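Local structure of Pdx2 protein (Plasmodium falciparum, 2ABW) at residues T56-C61 against T67-L72. The protein hydrolyses glutamine to glutamate and ammonia, which is channelled to the partner synthase subunit Pdx1 for making pyridoxal 5'-phosphate, the active form of vitamin B6. Sequence-based numbering, arbitrary orientation.
Sequences TVRRCC and TLYNAL
The guanidinium of Arg-58 lies flat on the ring of Tyr-69, the two planes only 13° from parallel. It is an off-centre cation-pi stack: CZ of Arg-58 comes to 3.3 Å from CD1 of Tyr-69, while NH2 reaches over the middle of the ring. The torsions of Arg-58 help bring the group there: CG stands anti to the backbone N, and a bend at chi2 (58°) turns the rest of the chain across to the next helix. Other partners fix the stacked pair in place: NH1 of Arg-58 forms a salt bridge with Asp-66, NH2 hydrogen-bonds to Lys-109 O, Phe-106 makes a second cation-pi contact with the guanidinium, and at the far end of Tyr-69 OH hydrogen-bonds to Ser-111 O.

Beside the stack the chain links two consecutive helices, 54-60 and 63-77, of this class I glutamine amidotransferase domain; helix 54-60 starts at Ser-54, one of the probable glutamine-binding residues. Cys-61 turns its carbonyl to the second helix, and Tyr-69 N donates to Cys-61 O at 3.2 Å. A water accepts from Leu-68 N at 2.9 Å and gives a weak bond to the same oxygen.

The thiol serves the apolar side. With SG beside its own backbone N (chi1 -61°), Cys-61 sets the sulfur 3.7 Å from CD1 of Leu-72 and 4.0 Å from CD2 of Leu-68. Beyond them Leu-72 packs on Leu-47 of the parallel strand 46-49, and Leu-68 on Leu-11.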
ATOM      1  N   THR A  56      13.884   5.852  -0.441  1.00 23.60           N
ATOM      2  CA  THR A  56      14.214   5.836   0.985  1.00 23.61           C
ATOM      3  C   THR A  56      13.754   4.577   1.702  1.00 21.28           C
ATOM      4  O   THR A  56      14.553   3.972   2.370  1.00 21.11           O
ATOM      5  CB  THR A  56      13.569   7.013   1.722  1.00 24.91           C
ATOM      6  OG1 THR A  56      14.015   8.227   1.102  1.00 26.68           O
ATOM      7  CG2 THR A  56      13.985   7.009   3.183  1.00 27.29           C
ATOM      8  N   VAL A  57      12.536   4.197   1.485  1.00 22.96           N
ATOM      9  CA  VAL A  57      12.005   2.975   2.099  1.00 21.60           C
ATOM     10  C   VAL A  57      12.814   1.786   1.612  1.00 21.92           C
ATOM     11  O   VAL A  57      13.286   0.946   2.370  1.00 22.12           O
ATOM     12  CB  VAL A  57      10.572   2.793   1.761  1.00 23.72           C
ATOM     13  CG1 VAL A  57      10.135   1.379   2.128  1.00 23.83           C
ATOM     14  CG2 VAL A  57       9.645   3.857   2.401  1.00 24.76           C
ATOM     15  N   ARG A  58      13.130   1.740   0.315  1.00 21.28           N
ATOM     16  CA  ARG A  58      13.909   0.596  -0.178  1.00 20.90           C
ATOM     17  C   ARG A  58      15.288   0.484   0.425  1.00 21.55           C
ATOM     18  O   ARG A  58      15.775  -0.573   0.735  1.00 22.01           O
ATOM     19  CB  ARG A  58      14.038   0.676  -1.712  1.00 21.08           C
ATOM     20  CG  ARG A  58      14.788  -0.453  -2.353  1.00 20.55           C
ATOM     21  CD  ARG A  58      14.173  -1.846  -2.058  1.00 22.59           C
ATOM     22  NE  ARG A  58      14.940  -2.961  -2.620  1.00 19.87           N
ATOM     23  CZ  ARG A  58      15.990  -3.574  -2.081  1.00 18.52           C
ATOM     24  NH1 ARG A  58      16.485  -3.265  -0.880  1.00 21.60           N
ATOM     25  NH2 ARG A  58      16.537  -4.607  -2.698  1.00 19.67           N
ATOM     26  N   ARG A  59      15.988   1.609   0.554  1.00 23.29           N
ATOM     27  CA  ARG A  59      17.302   1.612   1.195  1.00 25.12           C
ATOM     28  C   ARG A  59      17.218   1.148   2.660  1.00 23.92           C
ATOM     29  O   ARG A  59      18.095   0.442   3.144  1.00 24.79           O
ATOM     30  CB  ARG A  59      17.775   3.060   1.171  1.00 24.85           C
ATOM     31  CG  ARG A  59      19.080   3.282   1.801  1.00 30.12           C
ATOM     32  CD  ARG A  59      19.634   4.624   1.297  1.00 35.78           C
ATOM     33  NE  ARG A  59      20.028   4.523  -0.112  1.00 42.32           N
ATOM     34  CZ  ARG A  59      19.960   5.503  -1.014  1.00 44.82           C
ATOM     35  NH1 ARG A  59      19.461   6.708  -0.711  1.00 46.21           N
ATOM     36  NH2 ARG A  59      20.411   5.270  -2.243  1.00 47.64           N
ATOM     37  N   CYS A  60      16.145   1.528   3.333  1.00 25.53           N
ATOM     38  CA  CYS A  60      15.919   1.050   4.720  1.00 26.73           C
ATOM     39  C   CYS A  60      15.838  -0.511   4.813  1.00 26.95           C
ATOM     40  O   CYS A  60      16.203  -1.110   5.844  1.00 27.11           O
ATOM     41  CB  CYS A  60      14.638   1.645   5.288  1.00 27.83           C
ATOM     42  SG  CYS A  60      14.738   3.471   5.629  1.00 32.76           S
ATOM     43  N   CYS A  61      15.348  -1.137   3.750  1.00 25.47           N
ATOM     44  CA  CYS A  61      15.228  -2.582   3.692  1.00 25.53           C
ATOM     45  C   CYS A  61      16.465  -3.289   3.227  1.00 26.00           C
ATOM     46  O   CYS A  61      16.538  -4.507   3.203  1.00 26.68           O
ATOM     47  CB  CYS A  61      14.037  -2.975   2.804  1.00 24.79           C
ATOM     48  SG  CYS A  61      12.505  -2.390   3.345  1.00 23.51           S
ATOM     49  N   THR A  67      18.433  -8.280   4.058  1.00 20.45           N
ATOM     50  CA  THR A  67      17.759  -9.258   4.908  1.00 20.08           C
ATOM     51  C   THR A  67      16.258  -8.956   4.925  1.00 19.53           C
ATOM     52  O   THR A  67      15.429  -9.840   4.714  1.00 19.45           O
ATOM     53  CB  THR A  67      18.351  -9.309   6.344  1.00 21.39           C
ATOM     54  OG1 THR A  67      19.656  -9.940   6.273  1.00 24.07           O
ATOM     55  CG2 THR A  67      17.483 -10.088   7.271  1.00 22.47           C
ATOM     56  N   LEU A  68      15.913  -7.713   5.185  1.00 18.22           N
ATOM     57  CA  LEU A  68      14.421  -7.377   5.287  1.00 17.26           C
ATOM     58  C   LEU A  68      13.793  -7.399   3.927  1.00 16.82           C
ATOM     59  O   LEU A  68      12.643  -7.842   3.787  1.00 15.89           O
ATOM     60  CB  LEU A  68      14.196  -6.024   5.973  1.00 17.59           C
ATOM     61  CG  LEU A  68      12.820  -5.605   6.291  1.00 17.98           C
ATOM     62  CD1 LEU A  68      12.058  -6.631   7.145  1.00 17.18           C
ATOM     63  CD2 LEU A  68      12.793  -4.171   6.967  1.00 20.31           C
ATOM     64  N   TYR A  69      14.458  -6.907   2.881  1.00 15.15           N
ATOM     65  CA  TYR A  69      13.947  -6.956   1.512  1.00 15.75           C
ATOM     66  C   TYR A  69      13.556  -8.415   1.189  1.00 15.54           C
ATOM     67  O   TYR A  69      12.454  -8.728   0.756  1.00 16.77           O
ATOM     68  CB  TYR A  69      14.985  -6.506   0.524  1.00 17.28           C
ATOM     69  CG  TYR A  69      14.554  -6.667  -0.881  1.00 13.68           C
ATOM     70  CD1 TYR A  69      13.670  -5.795  -1.505  1.00 16.11           C
ATOM     71  CD2 TYR A  69      14.979  -7.744  -1.612  1.00 16.46           C
ATOM     72  CE1 TYR A  69      13.244  -5.949  -2.824  1.00 16.47           C
ATOM     73  CE2 TYR A  69      14.484  -7.959  -2.924  1.00 16.44           C
ATOM     74  CZ  TYR A  69      13.686  -7.060  -3.542  1.00 16.40           C
ATOM     75  OH  TYR A  69      13.207  -7.268  -4.835  1.00 16.76           O
ATOM     76  N   ASN A  70      14.496  -9.327   1.413  1.00 15.65           N
ATOM     77  CA  ASN A  70      14.227 -10.768   1.037  1.00 15.90           C
ATOM     78  C   ASN A  70      13.070 -11.300   1.888  1.00 15.87           C
ATOM     79  O   ASN A  70      12.221 -12.028   1.359  1.00 16.29           O
ATOM     80  CB  ASN A  70      15.420 -11.574   1.260  1.00 15.13           C
ATOM     81  CG  ASN A  70      16.572 -11.222   0.298  1.00 16.59           C
ATOM     82  OD1 ASN A  70      16.307 -10.853  -0.789  1.00 22.60           O
ATOM     83  ND2 ASN A  70      17.794 -11.447   0.702  1.00 21.99           N
ATOM     84  N   ALA A  71      12.970 -10.898   3.156  1.00 14.63           N
ATOM     85  CA  ALA A  71      11.859 -11.363   3.990  1.00 16.00           C
ATOM     86  C   ALA A  71      10.523 -10.798   3.503  1.00 15.20           C
ATOM     87  O   ALA A  71       9.481 -11.477   3.532  1.00 15.48           O
ATOM     88  CB  ALA A  71      12.115 -11.042   5.490  1.00 16.14           C
ATOM     89  N   LEU A  72      10.530  -9.542   3.076  1.00 15.51           N
ATOM     90  CA  LEU A  72       9.309  -8.897   2.501  1.00 15.20           C
ATOM     91  C   LEU A  72       8.862  -9.609   1.218  1.00 15.56           C
ATOM     92  O   LEU A  72       7.716  -9.880   1.042  1.00 16.35           O
ATOM     93  CB  LEU A  72       9.530  -7.392   2.338  1.00 15.45           C
ATOM     94  CG  LEU A  72       9.651  -6.633   3.639  1.00 17.01           C
ATOM     95  CD1 LEU A  72      10.149  -5.204   3.409  1.00 17.17           C
ATOM     96  CD2 LEU A  72       8.282  -6.557   4.299  1.00 18.30           C
TER
HETATM   97  O   HOH W   1      17.596  -5.616   6.289  1.00 27.17           O